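Local coordinates for AncCDT-1 (Synthetic construct, PDB 5T0W), which probably works as a periplasmic amino acid-binding protein for transport, holding arginine here, and represents an ancestral precursor of cyclohexadienyl dehydratase, at residues F36-K39 against Y45-F48; A57-V62 against L221-N226; A77-K82 against K97-F102; G89-P94 against G141-Q146. One frame throughout, in Å; residues are numbered along the deposited sequence.

Contact 1 (F36-K39 against Y45-F48)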
loop_
_atom_site.group_PDB
_atom_site.type_symbol
_atom_site.label_atom_id
_atom_site.label_comp_id
_atom_site.label_asym_id
_atom_site.label_seq_id
_atom_site.Cartn_x
_atom_site.Cartn_y
_atom_site.Cartn_z
ATOM N N PHE A 36 -2.214 -0.422 6.760
ATOM C CA PHE A 36 -1.242 0.634 6.458
ATOM C C PHE A 36 -1.780 2.020 6.750
ATOM O O PHE A 36 -1.146 2.789 7.479
ATOM C CB PHE A 36 -0.796 0.544 5.011
ATOM C CG PHE A 36 0.062 -0.628 4.734
ATOM C CD1 PHE A 36 1.414 -0.572 4.996
ATOM C CD2 PHE A 36 -0.486 -1.806 4.242
ATOM C CE1 PHE A 36 2.232 -1.663 4.775
ATOM C CE2 PHE A 36 0.323 -2.914 4.003
ATOM C CZ PHE A 36 1.683 -2.832 4.268
ATOM N N SER A 37 -2.959 2.341 6.218
ATOM C CA SER A 37 -3.633 3.577 6.606
ATOM C C SER A 37 -5.145 3.459 6.461
ATOM O O SER A 37 -5.666 3.028 5.418
ATOM C CB SER A 37 -3.134 4.759 5.789
ATOM O OG SER A 37 -3.402 4.534 4.439
ATOM N N PHE A 38 -5.846 3.850 7.515
ATOM C CA PHE A 38 -7.284 3.734 7.540
ATOM C C PHE A 38 -7.858 4.643 8.613
ATOM O O PHE A 38 -7.153 5.456 9.254
ATOM C CB PHE A 38 -7.709 2.273 7.703
ATOM C CG PHE A 38 -7.126 1.596 8.895
ATOM C CD1 PHE A 38 -5.822 1.155 8.879
ATOM C CD2 PHE A 38 -7.910 1.366 10.036
ATOM C CE1 PHE A 38 -5.287 0.509 9.978
ATOM C CE2 PHE A 38 -7.386 0.724 11.132
ATOM C CZ PHE A 38 -6.061 0.305 11.109
ATOM N N LYS A 39 -9.173 4.592 8.698
ATOM C CA LYS A 39 -9.896 5.265 9.752
ATOM C C LYS A 39 -10.202 4.253 10.819
ATOM O O LYS A 39 -10.569 3.122 10.519
ATOM C CB LYS A 39 -11.199 5.844 9.194
ATOM C CG LYS A 39 -11.026 6.779 7.998
ATOM C CD LYS A 39 -9.854 7.738 8.133
ATOM C CE LYS A 39 -10.044 8.942 7.209
ATOM N NZ LYS A 39 -11.105 9.876 7.688
ATOM N N TYR A 45 -7.175 8.851 11.700
ATOM C CA TYR A 45 -6.210 8.227 10.849
ATOM C C TYR A 45 -5.367 7.309 11.709
ATOM O O TYR A 45 -4.945 7.670 12.817
ATOM C CB TYR A 45 -5.309 9.201 10.099
ATOM C CG TYR A 45 -5.947 9.828 8.870
ATOM C CD1 TYR A 45 -5.961 9.154 7.658
ATOM C CD2 TYR A 45 -6.491 11.114 8.906
ATOM C CE1 TYR A 45 -6.543 9.734 6.534
ATOM C CE2 TYR A 45 -7.068 11.700 7.786
ATOM C CZ TYR A 45 -7.099 11.004 6.597
ATOM O OH TYR A 45 -7.635 11.573 5.429
ATOM N N THR A 46 -5.155 6.104 11.209
ATOM C CA THR A 46 -4.472 5.109 11.993
ATOM C C THR A 46 -3.855 4.044 11.088
ATOM O O THR A 46 -4.332 3.797 10.001
ATOM C CB THR A 46 -5.436 4.507 13.040
ATOM O OG1 THR A 46 -4.728 3.577 13.857
ATOM C CG2 THR A 46 -6.587 3.801 12.367
ATOM N N GLY A 47 -2.783 3.431 11.549
ATOM C CA GLY A 47 -2.071 2.437 10.756
ATOM C C GLY A 47 -0.566 2.579 10.858
ATOM O O GLY A 47 -0.055 3.530 11.444
ATOM N N PHE A 48 0.132 1.641 10.221
ATOM C CA PHE A 48 1.594 1.605 10.158
ATOM C C PHE A 48 2.131 2.836 9.464
ATOM O O PHE A 48 3.000 3.515 9.992
ATOM C CB PHE A 48 1.987 0.356 9.400
ATOM C CG PHE A 48 3.458 0.041 9.407
ATOM C CD1 PHE A 48 4.137 -0.160 10.571
ATOM C CD2 PHE A 48 4.140 -0.126 8.209
ATOM C CE1 PHE A 48 5.474 -0.478 10.563
ATOM C CE2 PHE A 48 5.479 -0.470 8.196
ATOM C CZ PHE A 48 6.143 -0.640 9.377
#
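F38 and T46 pair across a short beta hairpin whose strands are 38-39 and 45-46. It precedes helix 48-60, with G47 at the N-cap position of that helix.

The backbone bonds come first. F38 and T46 form an antiparallel hydrogen-bonded pair. F38 N donates to T46 O at 2.9 Å. T46 N returns a bond to F38 O, also at 2.9 Å. The next pair, K39 with Y45, is non-hydrogen-bonded. Here Y45 CA makes a CH...O contact with F38 O at 3.3 Å. Among the polar side chains, S37 lies about 5 Å from the bound arginine, measured from its side chain, and its OG is hydrogen-bonded to T29 OG1.

The apolar contacts use the rings. T46 CG2 rests over the F38 ring as a CH-pi contact, 3.7 Å from the ring centroid. The F38 ring reaches it because CG sits between the backbone N and the carbonyl carbon (chi1 55°). Further along, F36 CE1 meets F48 CD2 at 4.2 Å. F48 in turn packs edge-to-face against F245, and the F36 ring meets that of Y33.

The charged contact is on the face that carries K39 and Y45. These side chains run side by side. The lysine chain bends at chi2 (-42°) and again at chi4, which folds its end over the tyrosine. K39 NZ also makes a weak hydrogen bond to G43 O. K39 CE lies 3.9 Å from the Y45 ring centroid, and K39 NZ makes a cation-pi contact over the ring at 4.6 Å from the same centroid.

Contact 2 (A57-V62 against L221-N226)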
loop_
_atom_site.group_PDB
_atom_site.type_symbol
_atom_site.label_atom_id
_atom_site.label_comp_id
_atom_site.label_asym_id
_atom_site.label_seq_id
_atom_site.Cartn_x
_atom_site.Cartn_y
_atom_site.Cartn_z
ATOM N N ALA A 57 7.282 13.354 11.014
ATOM C CA ALA A 57 6.911 14.705 11.409
ATOM C C ALA A 57 7.627 15.146 12.694
ATOM O O ALA A 57 8.253 16.187 12.701
ATOM C CB ALA A 57 5.418 14.794 11.556
ATOM N N LYS A 58 7.567 14.347 13.752
ATOM C CA LYS A 58 8.329 14.630 14.978
ATOM C C LYS A 58 9.811 14.927 14.674
ATOM O O LYS A 58 10.309 16.001 15.005
ATOM C CB LYS A 58 8.221 13.481 15.990
ATOM N N GLU A 59 10.485 14.008 13.981
ATOM C CA GLU A 59 11.861 14.199 13.532
ATOM C C GLU A 59 12.062 15.573 12.879
ATOM O O GLU A 59 13.044 16.270 13.141
ATOM C CB GLU A 59 12.212 13.092 12.536
ATOM C CG GLU A 59 13.568 13.190 11.863
ATOM C CD GLU A 59 14.617 12.259 12.431
ATOM O OE1 GLU A 59 14.397 11.597 13.477
ATOM O OE2 GLU A 59 15.691 12.190 11.792
ATOM N N LEU A 60 11.112 15.945 12.021
ATOM C CA LEU A 60 11.151 17.201 11.265
ATOM C C LEU A 60 10.847 18.440 12.122
ATOM O O LEU A 60 10.945 19.563 11.628
ATOM C CB LEU A 60 10.105 17.139 10.131
ATOM C CG LEU A 60 10.449 17.123 8.642
ATOM C CD1 LEU A 60 11.836 16.638 8.350
ATOM C CD2 LEU A 60 9.435 16.261 7.902
ATOM N N GLY A 61 10.406 18.240 13.359
ATOM C CA GLY A 61 9.916 19.342 14.195
ATOM C C GLY A 61 8.628 20.009 13.696
ATOM O O GLY A 61 8.420 21.207 13.892
ATOM N N VAL A 62 7.729 19.240 13.076
ATOM C CA VAL A 62 6.495 19.816 12.541
ATOM C C VAL A 62 5.271 18.938 12.798
ATOM O O VAL A 62 5.384 17.794 13.227
ATOM C CB VAL A 62 6.611 20.042 11.028
ATOM C CG1 VAL A 62 7.784 20.958 10.715
ATOM C CG2 VAL A 62 6.749 18.707 10.282
ATOM N N LEU A 221 14.948 13.518 0.452
ATOM C CA LEU A 221 15.218 12.080 0.320
ATOM C C LEU A 221 16.236 11.589 1.346
ATOM O O LEU A 221 16.022 10.578 2.006
ATOM C CB LEU A 221 15.697 11.733 -1.087
ATOM C CG LEU A 221 15.906 10.237 -1.338
ATOM C CD1 LEU A 221 14.692 9.427 -0.916
ATOM C CD2 LEU A 221 16.242 9.953 -2.799
ATOM N N ASN A 222 17.340 12.325 1.470
ATOM C CA ASN A 222 18.380 11.992 2.459
ATOM C C ASN A 222 17.830 12.049 3.871
ATOM O O ASN A 222 18.130 11.201 4.695
ATOM C CB ASN A 222 19.566 12.925 2.320
ATOM C CG ASN A 222 20.259 12.777 0.975
ATOM O OD1 ASN A 222 20.083 11.781 0.269
ATOM N ND2 ASN A 222 21.057 13.777 0.614
ATOM N N TRP A 223 16.994 13.047 4.123
ATOM C CA TRP A 223 16.415 13.230 5.444
ATOM C C TRP A 223 15.547 12.031 5.800
ATOM O O TRP A 223 15.741 11.381 6.839
ATOM C CB TRP A 223 15.566 14.491 5.454
ATOM C CG TRP A 223 15.063 14.801 6.760
ATOM C CD1 TRP A 223 14.102 14.126 7.453
ATOM C CD2 TRP A 223 15.492 15.884 7.593
ATOM N NE1 TRP A 223 13.898 14.735 8.668
ATOM C CE2 TRP A 223 14.745 15.811 8.775
ATOM C CE3 TRP A 223 16.435 16.916 7.444
ATOM C CZ2 TRP A 223 14.921 16.695 9.795
ATOM C CZ3 TRP A 223 16.593 17.800 8.456
ATOM C CH2 TRP A 223 15.838 17.692 9.621
ATOM N N VAL A 224 14.633 11.698 4.898
ATOM C CA VAL A 224 13.799 10.522 5.067
ATOM C C VAL A 224 14.671 9.278 5.308
ATOM O O VAL A 224 14.454 8.551 6.279
ATOM C CB VAL A 224 12.876 10.298 3.849
ATOM C CG1 VAL A 224 12.140 8.967 3.954
ATOM C CG2 VAL A 224 11.875 11.424 3.735
ATOM N N ASN A 225 15.654 9.042 4.444
ATOM C CA ASN A 225 16.479 7.862 4.609
ATOM C C ASN A 225 17.223 7.893 5.932
ATOM O O ASN A 225 17.316 6.875 6.597
ATOM C CB ASN A 225 17.450 7.649 3.448
ATOM C CG ASN A 225 16.763 7.100 2.217
ATOM O OD1 ASN A 225 15.792 6.331 2.302
ATOM N ND2 ASN A 225 17.218 7.539 1.060
ATOM N N ASN A 226 17.742 9.051 6.321
ATOM C CA ASN A 226 18.445 9.132 7.559
ATOM C C ASN A 226 17.500 8.754 8.702
ATOM O O ASN A 226 17.869 7.987 9.594
ATOM C CB ASN A 226 19.004 10.553 7.785
ATOM C CG ASN A 226 20.254 10.836 6.973
ATOM O OD1 ASN A 226 20.975 9.919 6.571
ATOM N ND2 ASN A 226 20.540 12.121 6.762
#
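E59 reaches W223 from the C-terminal turn of helix 48-60. Its CG is anti to the backbone N (chi1 175°), which carries the chain out toward the indole. E59 CG comes to 3.6 Å from W223 NE1. The chain then bends at chi2, and the carboxylate stands almost perpendicular to the indole (88° between planes). E59 also touches through its backbone: E59 O lies in plane at the edge of the W223 ring, 3.9 Å from W223 CZ2.

L60 follows, with its side chain directed at the same indole. The model sets L60 CD1 too close to the W223 ring, so the detail of this contact is doubtful. No hydrogen bond crosses between the segments.

G61 turns the chain out of the helix with a positive phi (66°). This is a Schellman motif. G61 N bonds back to K58 O at 2.8 Å, and V62 N bonds to A57 O at 3.1 Å. V62 then leads into strand 63-68, and its side chain packs on L25 of strand 24-29.

W223 projects from helix 218-233, so the contact joins that helix to the end of helix 48-60. Helix 15-22 also borders the site, with L16 touching both L60 and W223. I19 of that helix and L25 of strand 24-29 pack on L60.

Contact 3 (A77-K82 against K97-F102)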
loop_
_atom_site.group_PDB
_atom_site.type_symbol
_atom_site.label_atom_id
_atom_site.label_comp_id
_atom_site.label_asym_id
_atom_site.label_seq_id
_atom_site.Cartn_x
_atom_site.Cartn_y
_atom_site.Cartn_z
ATOM N N ALA A 77 -0.812 13.328 -8.070
ATOM C CA ALA A 77 -1.075 14.264 -6.999
ATOM C C ALA A 77 0.244 14.697 -6.361
ATOM O O ALA A 77 0.425 15.870 -6.042
ATOM C CB ALA A 77 -1.986 13.649 -5.963
ATOM N N LEU A 78 1.164 13.749 -6.223
ATOM C CA LEU A 78 2.449 14.020 -5.632
ATOM C C LEU A 78 3.249 14.925 -6.547
ATOM O O LEU A 78 3.747 15.966 -6.109
ATOM C CB LEU A 78 3.232 12.725 -5.415
ATOM C CG LEU A 78 4.698 12.921 -5.038
ATOM C CD1 LEU A 78 4.799 13.627 -3.707
ATOM C CD2 LEU A 78 5.435 11.604 -5.034
ATOM N N GLN A 79 3.327 14.550 -7.827
ATOM C CA GLN A 79 4.076 15.328 -8.818
ATOM C C GLN A 79 3.574 16.759 -8.987
ATOM O O GLN A 79 4.349 17.624 -9.389
ATOM C CB GLN A 79 4.062 14.658 -10.188
ATOM C CG GLN A 79 5.084 13.573 -10.379
ATOM C CD GLN A 79 4.801 12.709 -11.599
ATOM O OE1 GLN A 79 3.680 12.679 -12.128
ATOM N NE2 GLN A 79 5.828 11.992 -12.065
ATOM N N THR A 80 2.298 17.016 -8.719
ATOM C CA THR A 80 1.740 18.378 -8.871
ATOM C C THR A 80 1.619 19.069 -7.522
ATOM O O THR A 80 0.897 20.033 -7.388
ATOM C CB THR A 80 0.359 18.368 -9.580
ATOM O OG1 THR A 80 -0.583 17.652 -8.770
ATOM C CG2 THR A 80 0.463 17.696 -10.960
ATOM N N GLY A 81 2.325 18.566 -6.527
ATOM C CA GLY A 81 2.447 19.266 -5.268
ATOM C C GLY A 81 1.240 19.286 -4.371
ATOM O O GLY A 81 1.080 20.210 -3.592
ATOM N N LYS A 82 0.380 18.285 -4.451
ATOM C CA LYS A 82 -0.759 18.208 -3.529
ATOM C C LYS A 82 -0.339 17.806 -2.122
ATOM O O LYS A 82 -1.071 18.036 -1.159
ATOM C CB LYS A 82 -1.815 17.237 -4.049
ATOM C CG LYS A 82 -2.443 17.694 -5.358
ATOM C CD LYS A 82 -3.948 17.668 -5.268
ATOM C CE LYS A 82 -4.545 18.269 -6.527
ATOM N NZ LYS A 82 -4.545 19.765 -6.445
ATOM N N LYS A 97 9.737 4.224 -10.371
ATOM C CA LYS A 97 11.069 4.882 -10.175
ATOM C C LYS A 97 11.374 5.948 -11.248
ATOM O O LYS A 97 12.034 6.949 -10.961
ATOM C CB LYS A 97 12.221 3.843 -10.101
ATOM C CG LYS A 97 12.412 3.224 -8.726
ATOM C CD LYS A 97 13.221 1.931 -8.785
ATOM C CE LYS A 97 14.720 2.102 -8.513
ATOM N NZ LYS A 97 15.081 1.706 -7.103
ATOM N N LYS A 98 10.852 5.743 -12.454
ATOM C CA LYS A 98 10.995 6.720 -13.531
ATOM C C LYS A 98 10.212 7.990 -13.287
ATOM O O LYS A 98 10.496 9.001 -13.901
ATOM C CB LYS A 98 10.536 6.125 -14.866
ATOM C CG LYS A 98 11.381 4.953 -15.342
ATOM C CD LYS A 98 10.667 4.187 -16.452
ATOM C CE LYS A 98 11.373 2.905 -16.818
ATOM N NZ LYS A 98 12.851 3.096 -16.927
ATOM N N LYS A 99 9.205 7.943 -12.428
ATOM C CA LYS A 99 8.363 9.105 -12.190
ATOM C C LYS A 99 8.657 9.812 -10.863
ATOM O O LYS A 99 8.526 11.041 -10.744
ATOM C CB LYS A 99 6.884 8.686 -12.292
ATOM C CG LYS A 99 6.413 8.513 -13.736
ATOM C CD LYS A 99 4.971 8.053 -13.866
ATOM C CE LYS A 99 4.858 6.535 -13.802
ATOM N NZ LYS A 99 3.454 6.115 -14.126
ATOM N N VAL A 100 9.046 9.045 -9.852
ATOM C CA VAL A 100 9.312 9.597 -8.523
ATOM C C VAL A 100 10.513 8.906 -7.924
ATOM O O VAL A 100 10.992 7.902 -8.450
ATOM C CB VAL A 100 8.114 9.391 -7.578
ATOM C CG1 VAL A 100 6.865 10.053 -8.114
ATOM C CG2 VAL A 100 7.841 7.896 -7.351
ATOM N N ASP A 101 10.991 9.454 -6.822
ATOM C CA ASP A 101 12.074 8.855 -6.078
ATOM C C ASP A 101 11.499 8.132 -4.878
ATOM O O ASP A 101 10.603 8.623 -4.208
ATOM C CB ASP A 101 13.073 9.923 -5.589
ATOM C CG ASP A 101 14.099 10.374 -6.646
ATOM O OD1 ASP A 101 14.458 9.589 -7.539
ATOM O OD2 ASP A 101 14.521 11.566 -6.545
ATOM N N PHE A 102 12.064 6.978 -4.560
ATOM C CA PHE A 102 11.682 6.214 -3.379
ATOM C C PHE A 102 12.743 6.234 -2.305
ATOM O O PHE A 102 13.927 6.206 -2.572
ATOM C CB PHE A 102 11.444 4.776 -3.756
ATOM C CG PHE A 102 10.182 4.565 -4.478
ATOM C CD1 PHE A 102 8.988 4.420 -3.776
ATOM C CD2 PHE A 102 10.169 4.513 -5.849
ATOM C CE1 PHE A 102 7.818 4.205 -4.438
ATOM C CE2 PHE A 102 9.001 4.297 -6.517
ATOM C CZ PHE A 102 7.830 4.149 -5.815
#
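Q79 NE2 donates a hydrogen bond to K99 O at 3.2 Å. The acceptor lies close to the plane of the glutamine amide. NE2 stands above the carbonyl plane of K99, 41° out of it, so the bond does not use a lone-pair direction. Q79 NE2 also lies 3.5 Å from K99 CB. The glutamine chain is extended beyond CG, and this carries its amide to the K99 carbonyl.

Beside this polar link is an apolar one. L78 CD2 touches V100 CG1 at 3.7 Å. L78 has its CG anti to the backbone N (chi1 169°), which sends the branch toward the valine.

The first segment ends helix 74-79 with a Schellman motif around G81. K82 N bonds to A77 O at 2.9 Å, and G81 N bonds to L78 O at 3.0 Å. The second segment runs from the end of helix 94-97 into strand 101-102, which is antiparallel to strand 207-213.

That last strand lies behind both apolar residues: L78 and V100 each pack on A212. R214 NH1 bonds to L78 O, and K215 NZ bonds to K97 O. Backbone bonding between D101 and I213 fixes the strand that follows V100.

Contact 4 (G89-P94 against G141-Q146). With ARG (arginine), chain E.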
loop_
_atom_site.group_PDB
_atom_site.type_symbol
_atom_site.label_atom_id
_atom_site.label_comp_id
_atom_site.label_asym_id
_atom_site.label_seq_id
_atom_site.Cartn_x
_atom_site.Cartn_y
_atom_site.Cartn_z
ATOM N N GLY A 89 1.594 2.340 1.611
ATOM C CA GLY A 89 1.861 0.963 1.234
ATOM C C GLY A 89 2.354 0.810 -0.181
ATOM O O GLY A 89 1.971 -0.119 -0.861
ATOM N N MET A 90 3.176 1.756 -0.626
ATOM C CA MET A 90 3.578 1.797 -2.004
ATOM C C MET A 90 4.790 0.928 -2.343
ATOM O O MET A 90 5.882 1.116 -1.845
ATOM C CB MET A 90 3.851 3.215 -2.399
ATOM C CG MET A 90 4.088 3.356 -3.871
ATOM S SD MET A 90 3.965 5.038 -4.381
ATOM C CE MET A 90 4.425 4.855 -6.087
ATOM N N THR A 91 4.563 -0.053 -3.197
ATOM C CA THR A 91 5.612 -0.904 -3.716
ATOM C C THR A 91 6.544 -0.089 -4.631
ATOM O O THR A 91 6.100 0.723 -5.409
ATOM C CB THR A 91 4.986 -2.053 -4.521
ATOM O OG1 THR A 91 4.136 -2.824 -3.672
ATOM C CG2 THR A 91 6.042 -2.939 -5.099
ATOM N N ILE A 92 7.857 -0.330 -4.495
ATOM C CA ILE A 92 8.883 0.260 -5.372
ATOM C C ILE A 92 8.943 -0.571 -6.641
ATOM O O ILE A 92 9.182 -1.744 -6.577
ATOM C CB ILE A 92 10.286 0.279 -4.710
ATOM C CG1 ILE A 92 10.242 1.117 -3.415
ATOM C CG2 ILE A 92 11.327 0.857 -5.650
ATOM C CD1 ILE A 92 11.451 1.006 -2.535
ATOM N N THR A 93 8.698 0.059 -7.781
ATOM C CA THR A 93 8.796 -0.619 -9.048
ATOM C C THR A 93 9.632 0.186 -10.023
ATOM O O THR A 93 9.760 1.409 -9.873
ATOM C CB THR A 93 7.410 -0.887 -9.684
ATOM O OG1 THR A 93 6.811 0.343 -10.113
ATOM C CG2 THR A 93 6.494 -1.635 -8.723
ATOM N N PRO A 94 10.199 -0.482 -11.035
ATOM C CA PRO A 94 10.997 0.233 -12.045
ATOM C C PRO A 94 10.176 1.319 -12.725
ATOM O O PRO A 94 10.602 2.477 -12.804
ATOM C CB PRO A 94 11.364 -0.857 -13.037
ATOM C CG PRO A 94 11.287 -2.126 -12.258
ATOM C CD PRO A 94 10.166 -1.925 -11.278
ATOM N N GLY A 141 -4.890 0.463 -10.444
ATOM C CA GLY A 141 -3.574 1.093 -10.347
ATOM C C GLY A 141 -2.590 0.511 -9.316
ATOM O O GLY A 141 -1.685 1.211 -8.899
ATOM N N THR A 142 -2.748 -0.764 -8.941
ATOM C CA THR A 142 -1.896 -1.399 -7.983
ATOM C C THR A 142 -1.042 -2.478 -8.621
ATOM O O THR A 142 -1.295 -2.910 -9.726
ATOM C CB THR A 142 -2.692 -2.046 -6.853
ATOM O OG1 THR A 142 -3.646 -2.950 -7.404
ATOM C CG2 THR A 142 -3.402 -1.024 -5.986
ATOM N N THR A 143 -0.037 -2.953 -7.881
ATOM C CA THR A 143 0.815 -4.040 -8.364
ATOM C C THR A 143 0.014 -5.349 -8.484
ATOM O O THR A 143 0.376 -6.219 -9.276
ATOM C CB THR A 143 2.069 -4.274 -7.479
ATOM O OG1 THR A 143 1.680 -4.591 -6.138
ATOM C CG2 THR A 143 2.938 -3.051 -7.448
ATOM N N SER A 144 -1.075 -5.467 -7.739
ATOM C CA SER A 144 -1.925 -6.613 -7.865
ATOM C C SER A 144 -2.630 -6.597 -9.232
ATOM O O SER A 144 -2.817 -7.646 -9.847
ATOM C CB SER A 144 -2.923 -6.658 -6.699
ATOM O OG SER A 144 -2.268 -6.631 -5.443
ATOM N N GLU A 145 -3.061 -5.418 -9.689
ATOM C CA GLU A 145 -3.652 -5.301 -11.030
ATOM C C GLU A 145 -2.646 -5.781 -12.055
ATOM O O GLU A 145 -2.986 -6.562 -12.930
ATOM C CB GLU A 145 -4.036 -3.858 -11.386
ATOM C CG GLU A 145 -4.750 -3.722 -12.731
ATOM C CD GLU A 145 -4.937 -2.299 -13.174
ATOM O OE1 GLU A 145 -4.433 -1.374 -12.492
ATOM O OE2 GLU A 145 -5.590 -2.098 -14.238
ATOM N N GLN A 146 -1.424 -5.276 -11.936
ATOM C CA GLN A 146 -0.389 -5.594 -12.867
ATOM C C GLN A 146 -0.138 -7.104 -12.829
ATOM O O GLN A 146 0.041 -7.725 -13.872
ATOM C CB GLN A 146 0.945 -4.845 -12.582
ATOM C CG GLN A 146 1.709 -4.435 -13.869
ATOM C CD GLN A 146 3.255 -4.537 -13.804
ATOM O OE1 GLN A 146 3.941 -3.704 -13.183
ATOM N NE2 GLN A 146 3.805 -5.533 -14.497
HETATM N N ARG E . 1.461 -2.238 -2.666
HETATM C CA ARG E . 0.563 -2.079 -3.818
HETATM C C ARG E . 1.111 -0.996 -4.669
HETATM O O ARG E . 0.688 -0.899 -5.821
HETATM C CB ARG E . -0.816 -1.693 -3.372
HETATM C CG ARG E . -0.827 -0.337 -2.730
HETATM C CD ARG E . -2.249 0.167 -2.497
HETATM N NE ARG E . -2.261 1.106 -1.389
HETATM C CZ ARG E . -3.324 1.803 -1.020
HETATM N NH1 ARG E . -3.257 2.628 0.032
HETATM N NH2 ARG E . -4.458 1.667 -1.694
HETATM O OXT ARG E . 1.957 -0.207 -4.203
HETATM O O HOH W 1 3.382 -5.661 -4.651
#
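T91 OG1 is gripped by two groups. The bound arginine donates to it through its alpha-amino N at 2.9 Å. A water lies 3.1 Å from T91 OG1. Its link to T143 OG1 is modelled too short, so a water bridge between the two threonines is doubtful. The same ligand N donates to G89 O at 2.8 Å.

The ligand carboxylate is divided between the segments. T91 N donates to its OXT at 2.8 Å in a nearly straight bond (169°). T143 N, at the start of helix 143-151, donates to its O at 3.0 Å. That helix end would probably favour the negative charge.

This is the ligand cleft of a type 2 periplasmic-binding-protein fold. Segments 89-94 and 141-146 come from its two lobes, and the ligand lies between them. Direct contact between them is apolar. T143 CG2 meets T91 CB at 3.7 Å and T93 CG2 at 4.0 Å. With chi1 at 59°, T143 turns its methyl to these threonines.

T142 is the N-cap of the helix, and its OG1 accepts a weak bond from E145 N. G141 N donates to E145 OE1. Among the other pocket residues, R96, S88, Q139 and D181 also bond to the arginine.

In the fold
Contact 1 is the buried one, though its backbone pairing and ring packing are local to one hairpin. Contacts 2, 3 and 4 are partly buried. Contact 4 lies nearest the middle, its centre about 8 Å from that of the chain, and holds the ligand mostly by polar bonds from both lobes. It touches contact 1 where F36 packs on G89. Contact 2 sets an indole from one helix against the end of another, whereas contact 3 adds a side-chain amide bond to its apolar pair. Helix 48-60 follows the hairpin of contact 1 and ends in contact 2. F102 packs on M90 and I92, joining contact 3 to contact 4, while L221 joins contact 2 to contact 3.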